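Local coordinates for protein aminotransferase (Bacillus subtilis, PDB 6L1O) that transfers amino groups with the help of pyridoxal 5'-phosphate as part of the pathway that makes the dipeptide antibiotic bacilysin, at residues 89-94 / 226-231; 98-103 / 108-113; 112-117 / 202-207; 119-124 / 133-138; 236-241 / 245-250. All blocks are in the same frame, centred on the assembly; numbering follows the deposited sequence.

Contact 1: 89-94 / 226-231; sequences VTINPE and DAKTVG
K228 bridges from the short helix 227-230 to T90 and I91 in the loop between helix 73-87 and strand 97-100. The backbones stay apart here: the closest CA atoms, those of I91 and K228, are 9.7 Å from each other. The first side-chain torsion of K228 is unusual, at -116°, well off a staggered position. Its CB points at the loop. From CG onward the chain is extended, so CG and CD span the gap without touching the other segment. CE is the first atom to arrive. It packs on CD1 of I91 at 3.7 Å, and the two side chains cross at a slant. I91 has CG1 beside its own backbone N, and CD1 at the end of that branch does the touching. NZ ends next to the backbone carbonyl of T90. The 2.4 Å between K228 NZ and T90 O is too short to be reliable, so the strength of this hydrogen bond is doubtful. NZ also forms a salt bridge with E96, whose carboxylate accepts from the backbone N of N92 as well. The salt bridge does not rest on that short distance. Through this one lysine, helix 227-230 is joined to the loop that leads into strand 97-100, at the edge of the aminotransferase fold and away from the cofactor site.

Contact 2: 98-103 / 108-113; sequences ALFGGG and YVLTQC. With PLP (pyridoxal-5'-phosphate), chain E.
F100 ends strand 97-100 and faces V109 on helix 103-114, with their CA atoms 8.6 Å apart. Between strand and helix the chain turns sharply. G101 is the centre of an inverse gamma turn, closed by a weak bond from G102 N to F100 O. G102 has backbone angles that call for glycine, and it takes the N-cap position. The F100 ring carries the side-chain contact. CG lies beside the backbone N (chi1 -68°), and the ring leans on the helix. Its CE1 rests against CB of V109 at 3.9 Å, with V109 CG1 equally near. CZ reaches CG of L110 at 4.2 Å, and these two side chains cross at about a right angle. Q265 of helix 255-266 touches both F100 and V109. The polar event is at the turn. G103 N donates to O2P of pyridoxal phosphate at 2.7 Å. Apolar packing therefore joins strand to helix, while the helix start offers a backbone N-H to the phosphate and would favour its negative charge.

Contact 3: 112-117 / 202-207; sequences QCLLNP and HLIHDF. With PLP (pyridoxal-5'-phosphate), chain E.
L114 meets H202 and I204 with the two branches of its fork. CD2 sits over one face of the H202 ring, 4.1 Å from the centroid and only 4° off the ring normal, a CH-pi contact. CD1, the other branch, is 4.1 Å from CB of H202 and 4.1 Å from CD1 of I204. CB of L114 points at the strand, and with CG anti to the carbonyl carbon (chi1 -58°) both methyls reach it. On the strand, H202 and I204 point the same way, while L203 between them points away. The imidazole is held in position from outside. Its NE2 is hydrogen-bonded to the backbone N of T4 of the second subunit, and ND1 bonds weakly to K169 O. In the fold, the end of helix 103-114 is lying here on the central sheet of the large domain of a class I aminotransferase. Strand 202-206 runs parallel to both of its neighbours, 168-174 and 231-236. At its far end is the cofactor. D206 OD2 stands 2.5 Å from N1 of the pyridine ring, as the aspartate facing the pyridine nitrogen does in fold type I pyridoxal-phosphate enzymes. Further out, Y131 OH is hydrogen-bonded to D206 OD2, and the backbone N of A208 makes a weak bond to OD1. N174 ND2 bonds to the backbone O of D206.

Contact 4: 119-124 / 133-138; sequences DIALVP and SGITMA
I135 sets its CG1 beside its backbone N (chi1 -70°), and its second torsion is extended, which carries CD1 out to A121 and V123, where it touches both. V123 has CG1 anti to its backbone N (chi1 177°), which leaves CG2 as the methyl that meets the isoleucine. These groups join the first strand and the helix of a beta-alpha-beta unit: strand 120-125, helix 130-137 and strand 141-146. The closest CA atoms, of A121 and I135, are 7.1 Å apart. A121 and V123 point at the helix, while I120 and L122, which alternate with them, point away. All three touching residues are buried. The isoleucine covers the alanine with more than one atom. I135 CG1 is 3.8 Å from A121 CB, and I135 CG2 is 4.2 Å from A121 CB. The V123 and I135 side chains lie alongside each other and run in opposing senses. Around this core, V123 also packs on L142 of the third element, and I135 packs on F172 of strand 168-174. The helix has a link to the dimer as well, since S133 OG is hydrogen-bonded to H267 of the second subunit. The fit is tight at the isoleucine methyl. CD1 of I135 lies 3.5 Å from CB of A121 and 3.4 Å from CG2 of V123, both closer than usual for carbon atoms.

Contact 5: 236-241 / 245-250; sequences SFSKTF and GWRMAF. With PLP (pyridoxal-5'-phosphate), chain E.
S236 and A249 face each other as an antiparallel non-hydrogen-bonded pair, where strand 231-236 meets strand 249-253. The two segments form much of the phosphate-binding cup of a fold type I pyridoxal-phosphate enzyme. One backbone bond ties them: F237 N donates to M248 O at 3.1 Å, with an N-H...O angle of 172°. The same M248 O lies at the edge of the F237 ring. The phosphate collects the side-chain hydrogen bonds. S236 OG, anti to its backbone N, donates to O2P at 2.5 Å. It also accepts from S238 N and so caps the short helix. S238 OG donates to O3P at 2.7 Å. R247 curls round through two bent torsions and lies edge-on to the phosphate. Its NH1 gives a nearly straight bond to O3P of 2.9 Å (171°), and its NH2 gives another to O1P of 2.9 Å. A244 O also accepts from NH1. Beside the phosphate contacts, K239 NZ is 2.2 Å from C4A of the cofactor, too close for a non-bonded pair. This is consistent with the Schiff-base lysine of this family, but the bond is not settled. Apolar contacts lie behind the cup. M248 CB rests against F237 CD2, while M248 SD stands over the ring face as a distant Met-aromatic contact. F237 CE2 comes up to the edge of F250 at CD2, 3.7 Å away. A water donates to S238 OG and accepts from M248 N at 2.9 Å.

In the fold
Contacts 2, 3, 4 and 5 all reach the mixed seven-stranded sheet. Contacts 2 and 3 share Q112 and C113 on helix 103-114, and their centres are about 9 Å apart. Contact 4 is nested inside the loop closed by contact 3, with centres about 8 Å apart. Contact 5 follows later in the chain but meets contact 2, because strands 97-100 and 249-253 are sheet neighbours. Contact 1 closes a long loop that encloses contacts 2, 3 and 4, and its centre is about 21 Å from that of contact 5. Three touch the cofactor: contacts 2 and 5 at its phosphate, contact 5 also at C4A, and contact 3 at its pyridine nitrogen. Distant parts of the sequence thus build one site.

Contact 1: 89-94 / 226-231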
# COMPACT_ATOMS: atom_id res chain seq x y z
N VAL B 89 12.61 3.46 25.20
CA VAL B 89 11.31 4.17 25.04
C VAL B 89 10.14 3.23 25.29
O VAL B 89 10.07 2.13 24.71
CB VAL B 89 11.20 4.77 23.63
CG1 VAL B 89 9.81 5.41 23.37
CG2 VAL B 89 12.30 5.80 23.43
N THR B 90 9.21 3.69 26.13
CA THR B 90 8.01 2.96 26.43
C THR B 90 6.92 3.25 25.41
O THR B 90 6.49 4.39 25.27
CB THR B 90 7.45 3.33 27.84
OG1 THR B 90 8.34 2.84 28.83
CG2 THR B 90 6.08 2.63 28.06
N ILE B 91 6.46 2.19 24.74
CA ILE B 91 5.41 2.28 23.72
C ILE B 91 4.27 1.34 24.08
O ILE B 91 4.50 0.17 24.35
CB ILE B 91 5.96 1.88 22.32
CG1 ILE B 91 7.07 2.84 21.84
CG2 ILE B 91 4.84 1.81 21.31
CD1 ILE B 91 6.65 4.26 21.60
N ASN B 92 3.04 1.85 24.09
CA ASN B 92 1.86 1.00 24.21
C ASN B 92 1.55 0.28 22.88
O ASN B 92 1.13 0.92 21.96
CB ASN B 92 0.62 1.81 24.62
CG ASN B 92 -0.55 0.92 25.02
OD1 ASN B 92 -0.68 -0.23 24.56
ND2 ASN B 92 -1.42 1.45 25.89
N PRO B 93 1.75 -1.05 22.81
CA PRO B 93 1.58 -1.68 21.50
C PRO B 93 0.17 -1.61 20.94
O PRO B 93 -0.02 -1.69 19.73
CB PRO B 93 2.01 -3.15 21.74
CG PRO B 93 1.96 -3.35 23.23
CD PRO B 93 2.26 -2.01 23.82
N GLU B 94 -0.81 -1.46 21.83
CA GLU B 94 -2.19 -1.54 21.42
C GLU B 94 -2.70 -0.19 20.93
O GLU B 94 -3.65 -0.15 20.20
CB GLU B 94 -3.07 -2.14 22.56
CG GLU B 94 -2.61 -3.55 22.95
CD GLU B 94 -3.59 -4.32 23.83
OE1 GLU B 94 -4.81 -4.30 23.56
OE2 GLU B 94 -3.14 -4.98 24.79
N ASP B 226 7.76 15.38 25.69
CA ASP B 226 6.69 15.93 24.82
C ASP B 226 6.74 15.49 23.34
O ASP B 226 5.97 16.00 22.52
CB ASP B 226 6.63 17.47 24.89
CG ASP B 226 6.01 17.96 26.20
OD1 ASP B 226 5.07 17.30 26.73
OD2 ASP B 226 6.48 19.01 26.69
N ALA B 227 7.62 14.57 22.99
CA ALA B 227 7.66 14.06 21.60
C ALA B 227 6.35 13.34 21.29
O ALA B 227 5.78 13.55 20.22
CB ALA B 227 8.85 13.13 21.40
N LYS B 228 5.87 12.54 22.24
CA LYS B 228 4.65 11.76 22.06
C LYS B 228 3.41 12.63 22.05
O LYS B 228 2.37 12.21 21.56
CB LYS B 228 4.49 10.69 23.16
CG LYS B 228 4.52 9.25 22.70
CD LYS B 228 4.48 8.33 23.93
CE LYS B 228 5.03 6.96 23.61
NZ LYS B 228 4.86 6.09 24.80
N THR B 229 3.52 13.81 22.63
CA THR B 229 2.46 14.78 22.66
C THR B 229 2.25 15.45 21.31
O THR B 229 1.13 15.80 21.00
CB THR B 229 2.77 15.91 23.70
OG1 THR B 229 3.03 15.32 24.98
CG2 THR B 229 1.59 16.91 23.80
N VAL B 230 3.33 15.63 20.53
CA VAL B 230 3.28 16.40 19.31
C VAL B 230 3.45 15.57 18.02
O VAL B 230 3.10 16.03 16.91
CB VAL B 230 4.31 17.54 19.29
CG1 VAL B 230 4.15 18.43 20.55
CG2 VAL B 230 5.73 16.98 19.19
N GLY B 231 3.94 14.33 18.13
CA GLY B 231 4.33 13.67 16.89
C GLY B 231 4.47 12.17 16.92
O GLY B 231 3.92 11.50 17.75

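Contact 2: 98-103 / 108-113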
# COMPACT_ATOMS: atom_id res chain seq x y z
N ALA B 98 1.37 1.74 14.43
CA ALA B 98 0.70 1.43 13.21
C ALA B 98 1.71 0.89 12.20
O ALA B 98 2.84 1.34 12.19
CB ALA B 98 -0.00 2.63 12.63
N LEU B 99 1.26 -0.07 11.37
CA LEU B 99 2.09 -0.70 10.32
C LEU B 99 1.84 -0.11 8.96
O LEU B 99 0.72 0.27 8.62
CB LEU B 99 1.78 -2.21 10.25
CG LEU B 99 1.64 -2.94 11.57
CD1 LEU B 99 1.38 -4.41 11.37
CD2 LEU B 99 2.91 -2.75 12.35
N PHE B 100 2.89 -0.11 8.15
CA PHE B 100 2.84 0.43 6.80
C PHE B 100 3.54 -0.53 5.81
O PHE B 100 4.47 -1.21 6.20
CB PHE B 100 3.62 1.75 6.74
CG PHE B 100 3.01 2.88 7.51
CD1 PHE B 100 1.72 3.29 7.25
CD2 PHE B 100 3.72 3.51 8.50
CE1 PHE B 100 1.16 4.35 7.95
CE2 PHE B 100 3.16 4.55 9.22
CZ PHE B 100 1.88 4.99 8.91
N GLY B 101 3.13 -0.50 4.56
CA GLY B 101 3.85 -1.19 3.49
C GLY B 101 5.04 -0.38 3.01
O GLY B 101 5.07 0.05 1.85
N GLY B 102 5.98 -0.12 3.93
CA GLY B 102 7.20 0.65 3.65
C GLY B 102 7.08 2.11 4.04
O GLY B 102 5.98 2.66 4.14
N GLY B 103 8.20 2.73 4.32
CA GLY B 103 8.23 4.14 4.75
C GLY B 103 7.58 5.07 3.76
O GLY B 103 6.93 6.01 4.14
N TYR B 108 2.97 8.90 2.87
CA TYR B 108 1.75 9.29 2.16
C TYR B 108 0.55 9.28 3.13
O TYR B 108 -0.21 10.25 3.19
CB TYR B 108 1.47 8.38 0.97
CG TYR B 108 0.11 8.57 0.39
CD1 TYR B 108 -0.14 9.65 -0.46
CD2 TYR B 108 -0.93 7.67 0.64
CE1 TYR B 108 -1.38 9.87 -1.00
CE2 TYR B 108 -2.22 7.88 0.08
CZ TYR B 108 -2.41 8.98 -0.75
OH TYR B 108 -3.61 9.24 -1.31
N VAL B 109 0.41 8.20 3.87
CA VAL B 109 -0.74 8.05 4.83
C VAL B 109 -0.68 9.15 5.89
O VAL B 109 -1.68 9.76 6.22
CB VAL B 109 -0.74 6.65 5.45
CG1 VAL B 109 -1.78 6.52 6.58
CG2 VAL B 109 -0.95 5.60 4.38
N LEU B 110 0.52 9.42 6.41
CA LEU B 110 0.68 10.37 7.47
C LEU B 110 0.32 11.75 7.01
O LEU B 110 -0.43 12.44 7.71
CB LEU B 110 2.08 10.33 8.08
CG LEU B 110 2.40 9.15 9.00
CD1 LEU B 110 3.92 9.01 9.22
CD2 LEU B 110 1.71 9.29 10.31
N THR B 111 0.74 12.14 5.83
CA THR B 111 0.34 13.45 5.27
C THR B 111 -1.12 13.58 4.93
O THR B 111 -1.71 14.65 5.11
CB THR B 111 1.22 13.85 4.08
OG1 THR B 111 1.13 12.86 3.04
CG2 THR B 111 2.65 13.99 4.52
N GLN B 112 -1.73 12.52 4.42
CA GLN B 112 -3.16 12.53 4.19
C GLN B 112 -3.95 12.66 5.49
O GLN B 112 -5.03 13.31 5.52
CB GLN B 112 -3.63 11.28 3.42
CG GLN B 112 -3.13 11.24 1.97
CD GLN B 112 -3.96 12.18 1.09
OE1 GLN B 112 -5.19 12.23 1.22
NE2 GLN B 112 -3.32 12.88 0.19
N CYS B 113 -3.45 12.06 6.56
CA CYS B 113 -4.08 12.15 7.89
C CYS B 113 -3.91 13.48 8.62
O CYS B 113 -4.73 13.82 9.48
CB CYS B 113 -3.56 11.08 8.81
SG CYS B 113 -4.10 9.46 8.38
N1 PLP E . 13.28 8.05 4.59
C2 PLP E . 14.47 8.32 4.03
C2A PLP E . 15.10 9.68 4.16
C3 PLP E . 15.13 7.35 3.19
O3 PLP E . 16.29 7.56 2.57
C4 PLP E . 14.50 6.08 3.11
C4A PLP E . 15.00 5.24 1.96
C5 PLP E . 13.21 5.85 3.75
C6 PLP E . 12.67 6.87 4.51
C5A PLP E . 12.53 4.51 3.76
O4P PLP E . 12.11 4.04 2.55
P PLP E . 11.15 2.71 2.50
O1P PLP E . 9.98 3.14 1.70
O2P PLP E . 10.84 2.20 3.89
O3P PLP E . 11.99 1.70 1.77

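Contact 3: 112-117 / 202-207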
# COMPACT_ATOMS: atom_id res chain seq x y z
N GLN B 112 -1.73 12.52 4.42
CA GLN B 112 -3.16 12.53 4.19
C GLN B 112 -3.95 12.66 5.49
O GLN B 112 -5.03 13.31 5.52
CB GLN B 112 -3.63 11.28 3.42
CG GLN B 112 -3.13 11.24 1.97
CD GLN B 112 -3.96 12.18 1.09
OE1 GLN B 112 -5.19 12.23 1.22
NE2 GLN B 112 -3.32 12.88 0.19
N CYS B 113 -3.45 12.06 6.56
CA CYS B 113 -4.08 12.15 7.89
C CYS B 113 -3.91 13.48 8.62
O CYS B 113 -4.73 13.82 9.48
CB CYS B 113 -3.56 11.08 8.81
SG CYS B 113 -4.10 9.46 8.38
N LEU B 114 -2.85 14.21 8.30
CA LEU B 114 -2.48 15.36 9.11
C LEU B 114 -2.48 16.71 8.39
O LEU B 114 -2.28 17.71 9.05
CB LEU B 114 -1.11 15.10 9.76
CG LEU B 114 -1.02 13.84 10.65
CD1 LEU B 114 0.37 13.62 11.20
CD2 LEU B 114 -1.95 13.96 11.86
N LEU B 115 -2.63 16.71 7.06
CA LEU B 115 -2.59 17.92 6.27
C LEU B 115 -3.87 18.12 5.49
O LEU B 115 -4.36 17.20 4.82
CB LEU B 115 -1.40 17.91 5.30
CG LEU B 115 -0.00 18.31 5.71
CD1 LEU B 115 1.00 18.03 4.57
CD2 LEU B 115 0.10 19.78 6.10
N ASN B 116 -4.41 19.34 5.58
CA ASN B 116 -5.56 19.75 4.74
C ASN B 116 -5.10 20.57 3.58
O ASN B 116 -4.04 21.18 3.64
CB ASN B 116 -6.54 20.62 5.55
CG ASN B 116 -7.30 19.83 6.57
OD1 ASN B 116 -7.79 18.74 6.26
ND2 ASN B 116 -7.46 20.38 7.78
N PRO B 117 -5.86 20.56 2.51
CA PRO B 117 -5.50 21.38 1.37
C PRO B 117 -5.30 22.77 1.92
O PRO B 117 -5.99 23.19 2.81
CB PRO B 117 -6.73 21.27 0.49
CG PRO B 117 -7.18 19.91 0.75
CD PRO B 117 -7.07 19.81 2.23
N HIS B 202 2.17 19.22 13.94
CA HIS B 202 2.41 17.79 14.02
C HIS B 202 3.82 17.47 13.49
O HIS B 202 4.17 17.84 12.37
CB HIS B 202 1.38 17.02 13.22
CG HIS B 202 -0.03 17.23 13.67
ND1 HIS B 202 -0.95 17.94 12.93
CD2 HIS B 202 -0.68 16.81 14.77
CE1 HIS B 202 -2.10 17.97 13.57
NE2 HIS B 202 -1.97 17.24 14.67
N LEU B 203 4.57 16.74 14.29
CA LEU B 203 5.98 16.46 13.99
C LEU B 203 6.19 14.99 13.59
O LEU B 203 5.92 14.12 14.37
CB LEU B 203 6.81 16.79 15.22
CG LEU B 203 8.29 17.13 15.03
CD1 LEU B 203 8.90 17.61 16.35
CD2 LEU B 203 9.08 15.94 14.47
N ILE B 204 6.68 14.74 12.37
CA ILE B 204 6.98 13.40 11.93
C ILE B 204 8.48 13.28 11.82
O ILE B 204 9.11 13.98 11.01
CB ILE B 204 6.31 13.03 10.58
CG1 ILE B 204 4.76 13.06 10.67
CG2 ILE B 204 6.76 11.65 10.06
CD1 ILE B 204 4.17 12.27 11.84
N HIS B 205 9.06 12.37 12.62
CA HIS B 205 10.50 12.17 12.49
C HIS B 205 10.77 10.93 11.67
O HIS B 205 10.24 9.85 12.00
CB HIS B 205 11.15 12.05 13.84
CG HIS B 205 12.63 11.83 13.76
ND1 HIS B 205 13.24 10.71 14.25
CD2 HIS B 205 13.59 12.55 13.16
CE1 HIS B 205 14.52 10.75 13.99
NE2 HIS B 205 14.76 11.87 13.33
N ASP B 206 11.58 11.07 10.64
CA ASP B 206 11.89 9.99 9.72
C ASP B 206 13.18 9.32 10.28
O ASP B 206 14.28 9.89 10.18
CB ASP B 206 12.06 10.54 8.30
CG ASP B 206 12.27 9.47 7.25
OD1 ASP B 206 12.46 8.28 7.59
OD2 ASP B 206 12.26 9.83 6.04
N PHE B 207 13.03 8.12 10.82
CA PHE B 207 14.11 7.44 11.49
C PHE B 207 14.64 6.25 10.65
O PHE B 207 15.09 5.26 11.19
CB PHE B 207 13.64 7.02 12.91
CG PHE B 207 14.71 6.88 13.95
CD1 PHE B 207 15.86 7.64 13.93
CD2 PHE B 207 14.51 6.01 15.04
CE1 PHE B 207 16.79 7.55 14.92
CE2 PHE B 207 15.46 5.93 16.07
CZ PHE B 207 16.60 6.71 16.02
N1 PLP E . 13.28 8.05 4.59
C2 PLP E . 14.47 8.32 4.03
C2A PLP E . 15.10 9.68 4.16
C3 PLP E . 15.13 7.35 3.19
O3 PLP E . 16.29 7.56 2.57
C4 PLP E . 14.50 6.08 3.11
C4A PLP E . 15.00 5.24 1.96
C5 PLP E . 13.21 5.85 3.75
C6 PLP E . 12.67 6.87 4.51
C5A PLP E . 12.53 4.51 3.76
O4P PLP E . 12.11 4.04 2.55
P PLP E . 11.15 2.71 2.50
O1P PLP E . 9.98 3.14 1.70
O2P PLP E . 10.84 2.20 3.89
O3P PLP E . 11.99 1.70 1.77

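Contact 4: 119-124 / 133-138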
# COMPACT_ATOMS: atom_id res chain seq x y z
N ASP B 119 -2.96 23.88 3.96
CA ASP B 119 -2.10 23.93 5.11
C ASP B 119 -0.62 24.04 4.63
O ASP B 119 -0.32 23.74 3.53
CB ASP B 119 -2.23 22.65 5.95
CG ASP B 119 -3.50 22.58 6.79
OD1 ASP B 119 -4.19 23.58 6.93
OD2 ASP B 119 -3.79 21.52 7.36
N ILE B 120 0.26 24.46 5.49
CA ILE B 120 1.68 24.53 5.22
C ILE B 120 2.35 23.32 5.86
O ILE B 120 2.01 22.97 6.99
CB ILE B 120 2.31 25.84 5.73
CG1 ILE B 120 2.06 26.94 4.69
CG2 ILE B 120 3.81 25.69 6.00
CD1 ILE B 120 2.37 28.36 5.14
N ALA B 121 3.30 22.72 5.14
CA ALA B 121 4.20 21.71 5.71
C ALA B 121 5.63 22.28 5.73
O ALA B 121 6.10 22.81 4.73
CB ALA B 121 4.14 20.43 4.91
N LEU B 122 6.26 22.23 6.88
CA LEU B 122 7.63 22.62 7.04
C LEU B 122 8.57 21.46 6.65
O LEU B 122 8.50 20.39 7.30
CB LEU B 122 7.90 23.01 8.48
CG LEU B 122 7.13 24.23 9.02
CD1 LEU B 122 7.14 24.25 10.53
CD2 LEU B 122 7.75 25.47 8.44
N VAL B 123 9.42 21.68 5.65
CA VAL B 123 10.27 20.66 5.09
C VAL B 123 11.73 21.11 5.03
O VAL B 123 12.02 22.21 4.59
CB VAL B 123 9.83 20.26 3.65
CG1 VAL B 123 10.76 19.23 3.04
CG2 VAL B 123 8.42 19.71 3.64
N PRO B 124 12.65 20.24 5.48
CA PRO B 124 14.09 20.61 5.42
C PRO B 124 14.64 20.71 4.01
O PRO B 124 14.24 19.98 3.08
CB PRO B 124 14.77 19.49 6.26
CG PRO B 124 13.85 18.37 6.16
CD PRO B 124 12.46 18.94 6.14
N SER B 133 5.96 14.61 -2.43
CA SER B 133 4.85 13.82 -2.92
C SER B 133 3.61 13.88 -2.06
O SER B 133 2.57 14.36 -2.50
CB SER B 133 5.28 12.34 -3.08
OG SER B 133 6.18 12.24 -4.14
N GLY B 134 3.70 13.39 -0.83
CA GLY B 134 2.61 13.40 0.11
C GLY B 134 2.01 14.80 0.29
O GLY B 134 0.82 14.98 0.33
N ILE B 135 2.86 15.79 0.35
CA ILE B 135 2.44 17.13 0.63
C ILE B 135 1.64 17.67 -0.57
O ILE B 135 0.58 18.31 -0.38
CB ILE B 135 3.64 18.03 0.92
CG1 ILE B 135 4.23 17.63 2.28
CG2 ILE B 135 3.22 19.51 0.94
CD1 ILE B 135 5.56 18.27 2.57
N THR B 136 2.14 17.40 -1.77
CA THR B 136 1.50 17.88 -2.99
C THR B 136 0.16 17.15 -3.19
O THR B 136 -0.82 17.76 -3.53
CB THR B 136 2.38 17.72 -4.21
OG1 THR B 136 3.67 18.35 -3.96
CG2 THR B 136 1.76 18.38 -5.41
N MET B 137 0.14 15.85 -2.95
CA MET B 137 -1.07 15.07 -3.04
C MET B 137 -2.10 15.38 -1.98
O MET B 137 -3.27 15.07 -2.19
CB MET B 137 -0.75 13.57 -2.99
CG MET B 137 0.05 13.16 -4.21
SD MET B 137 0.86 11.55 -3.94
CE MET B 137 -0.50 10.47 -4.35
N ALA B 138 -1.68 15.98 -0.88
CA ALA B 138 -2.59 16.53 0.12
C ALA B 138 -3.07 17.96 -0.29
O ALA B 138 -3.85 18.56 0.43
CB ALA B 138 -1.93 16.60 1.49

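Contact 5: 236-241 / 245-250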
# COMPACT_ATOMS: atom_id res chain seq x y z
N SER B 236 11.65 2.31 9.36
CA SER B 236 11.65 1.36 8.21
C SER B 236 12.51 0.10 8.44
O SER B 236 13.57 0.15 9.04
CB SER B 236 12.12 2.09 6.96
OG SER B 236 12.14 1.20 5.84
N PHE B 237 12.08 -1.02 7.87
CA PHE B 237 12.89 -2.21 7.88
C PHE B 237 13.98 -2.15 6.79
O PHE B 237 14.90 -2.92 6.83
CB PHE B 237 12.00 -3.46 7.72
CG PHE B 237 11.24 -3.82 8.97
CD1 PHE B 237 11.69 -4.76 9.86
CD2 PHE B 237 10.05 -3.17 9.25
CE1 PHE B 237 11.00 -5.02 11.06
CE2 PHE B 237 9.33 -3.44 10.39
CZ PHE B 237 9.82 -4.34 11.33
N SER B 238 13.86 -1.20 5.86
CA SER B 238 14.60 -1.24 4.61
C SER B 238 16.09 -1.16 4.80
O SER B 238 16.82 -2.03 4.34
CB SER B 238 14.13 -0.14 3.63
OG SER B 238 12.76 -0.35 3.29
N LYS B 239 16.53 -0.17 5.58
CA LYS B 239 17.96 0.05 5.75
C LYS B 239 18.53 -0.77 6.90
O LYS B 239 19.60 -1.29 6.81
CB LYS B 239 18.25 1.54 5.97
CG LYS B 239 17.70 2.46 4.87
CD LYS B 239 17.88 1.88 3.48
CE LYS B 239 17.39 2.76 2.39
NZ LYS B 239 16.37 3.72 2.85
N THR B 240 17.80 -0.86 8.01
CA THR B 240 18.31 -1.52 9.18
C THR B 240 18.61 -2.98 8.92
O THR B 240 19.61 -3.51 9.37
CB THR B 240 17.31 -1.41 10.36
OG1 THR B 240 17.17 -0.02 10.70
CG2 THR B 240 17.85 -2.16 11.57
N PHE B 241 17.75 -3.62 8.16
CA PHE B 241 17.79 -5.07 8.01
C PHE B 241 18.04 -5.56 6.63
O PHE B 241 17.86 -6.76 6.33
CB PHE B 241 16.47 -5.66 8.54
CG PHE B 241 16.25 -5.40 10.00
CD1 PHE B 241 17.02 -6.02 10.96
CD2 PHE B 241 15.23 -4.52 10.41
CE1 PHE B 241 16.81 -5.76 12.31
CE2 PHE B 241 14.98 -4.33 11.75
CZ PHE B 241 15.79 -4.95 12.70
N GLY B 245 13.33 -4.44 -0.25
CA GLY B 245 12.41 -5.03 -1.16
C GLY B 245 11.15 -5.60 -0.49
O GLY B 245 10.15 -5.82 -1.14
N TRP B 246 11.24 -5.84 0.81
CA TRP B 246 10.15 -6.44 1.59
C TRP B 246 8.97 -5.49 1.86
O TRP B 246 7.83 -5.96 2.05
CB TRP B 246 10.63 -6.95 2.88
CG TRP B 246 11.68 -8.04 2.79
CD1 TRP B 246 12.93 -7.97 2.17
CD2 TRP B 246 11.61 -9.33 3.39
NE1 TRP B 246 13.61 -9.16 2.38
CE2 TRP B 246 12.82 -10.01 3.10
CE3 TRP B 246 10.63 -9.99 4.14
CZ2 TRP B 246 13.06 -11.31 3.53
CZ3 TRP B 246 10.90 -11.30 4.62
CH2 TRP B 246 12.08 -11.94 4.28
N ARG B 247 9.24 -4.20 1.83
CA ARG B 247 8.21 -3.13 1.97
C ARG B 247 7.51 -3.16 3.33
O ARG B 247 6.32 -3.46 3.41
CB ARG B 247 7.19 -3.20 0.84
CG ARG B 247 7.78 -3.30 -0.58
CD ARG B 247 8.78 -2.26 -0.91
NE ARG B 247 8.30 -0.90 -0.63
CZ ARG B 247 8.99 0.01 0.00
NH1 ARG B 247 10.22 -0.24 0.44
NH2 ARG B 247 8.46 1.21 0.23
N MET B 248 8.25 -2.91 4.39
CA MET B 248 7.68 -2.87 5.72
C MET B 248 8.20 -1.70 6.53
O MET B 248 9.39 -1.36 6.45
CB MET B 248 7.93 -4.18 6.46
CG MET B 248 7.02 -5.34 5.93
SD MET B 248 7.14 -6.80 6.95
CE MET B 248 8.75 -7.29 6.53
N ALA B 249 7.31 -1.07 7.30
CA ALA B 249 7.64 0.05 8.12
C ALA B 249 6.58 0.23 9.19
O ALA B 249 5.50 -0.39 9.12
CB ALA B 249 7.78 1.31 7.24
N PHE B 250 6.88 1.03 10.22
CA PHE B 250 5.86 1.31 11.19
C PHE B 250 5.99 2.72 11.71
O PHE B 250 7.03 3.35 11.52
CB PHE B 250 5.85 0.26 12.32
CG PHE B 250 7.15 0.15 13.06
CD1 PHE B 250 7.46 1.03 14.11
CD2 PHE B 250 8.07 -0.80 12.71
CE1 PHE B 250 8.67 0.93 14.80
CE2 PHE B 250 9.28 -0.90 13.39
CZ PHE B 250 9.57 -0.06 14.44
N1 PLP E . 13.28 8.05 4.59
C2 PLP E . 14.47 8.32 4.03
C2A PLP E . 15.10 9.68 4.16
C3 PLP E . 15.13 7.35 3.19
O3 PLP E . 16.29 7.56 2.57
C4 PLP E . 14.50 6.08 3.11
C4A PLP E . 15.00 5.24 1.96
C5 PLP E . 13.21 5.85 3.75
C6 PLP E . 12.67 6.87 4.51
C5A PLP E . 12.53 4.51 3.76
O4P PLP E . 12.11 4.04 2.55
P PLP E . 11.15 2.71 2.50
O1P PLP E . 9.98 3.14 1.70
O2P PLP E . 10.84 2.20 3.89
O3P PLP E . 11.99 1.70 1.77
O HOH W 1 11.08 -2.51 3.79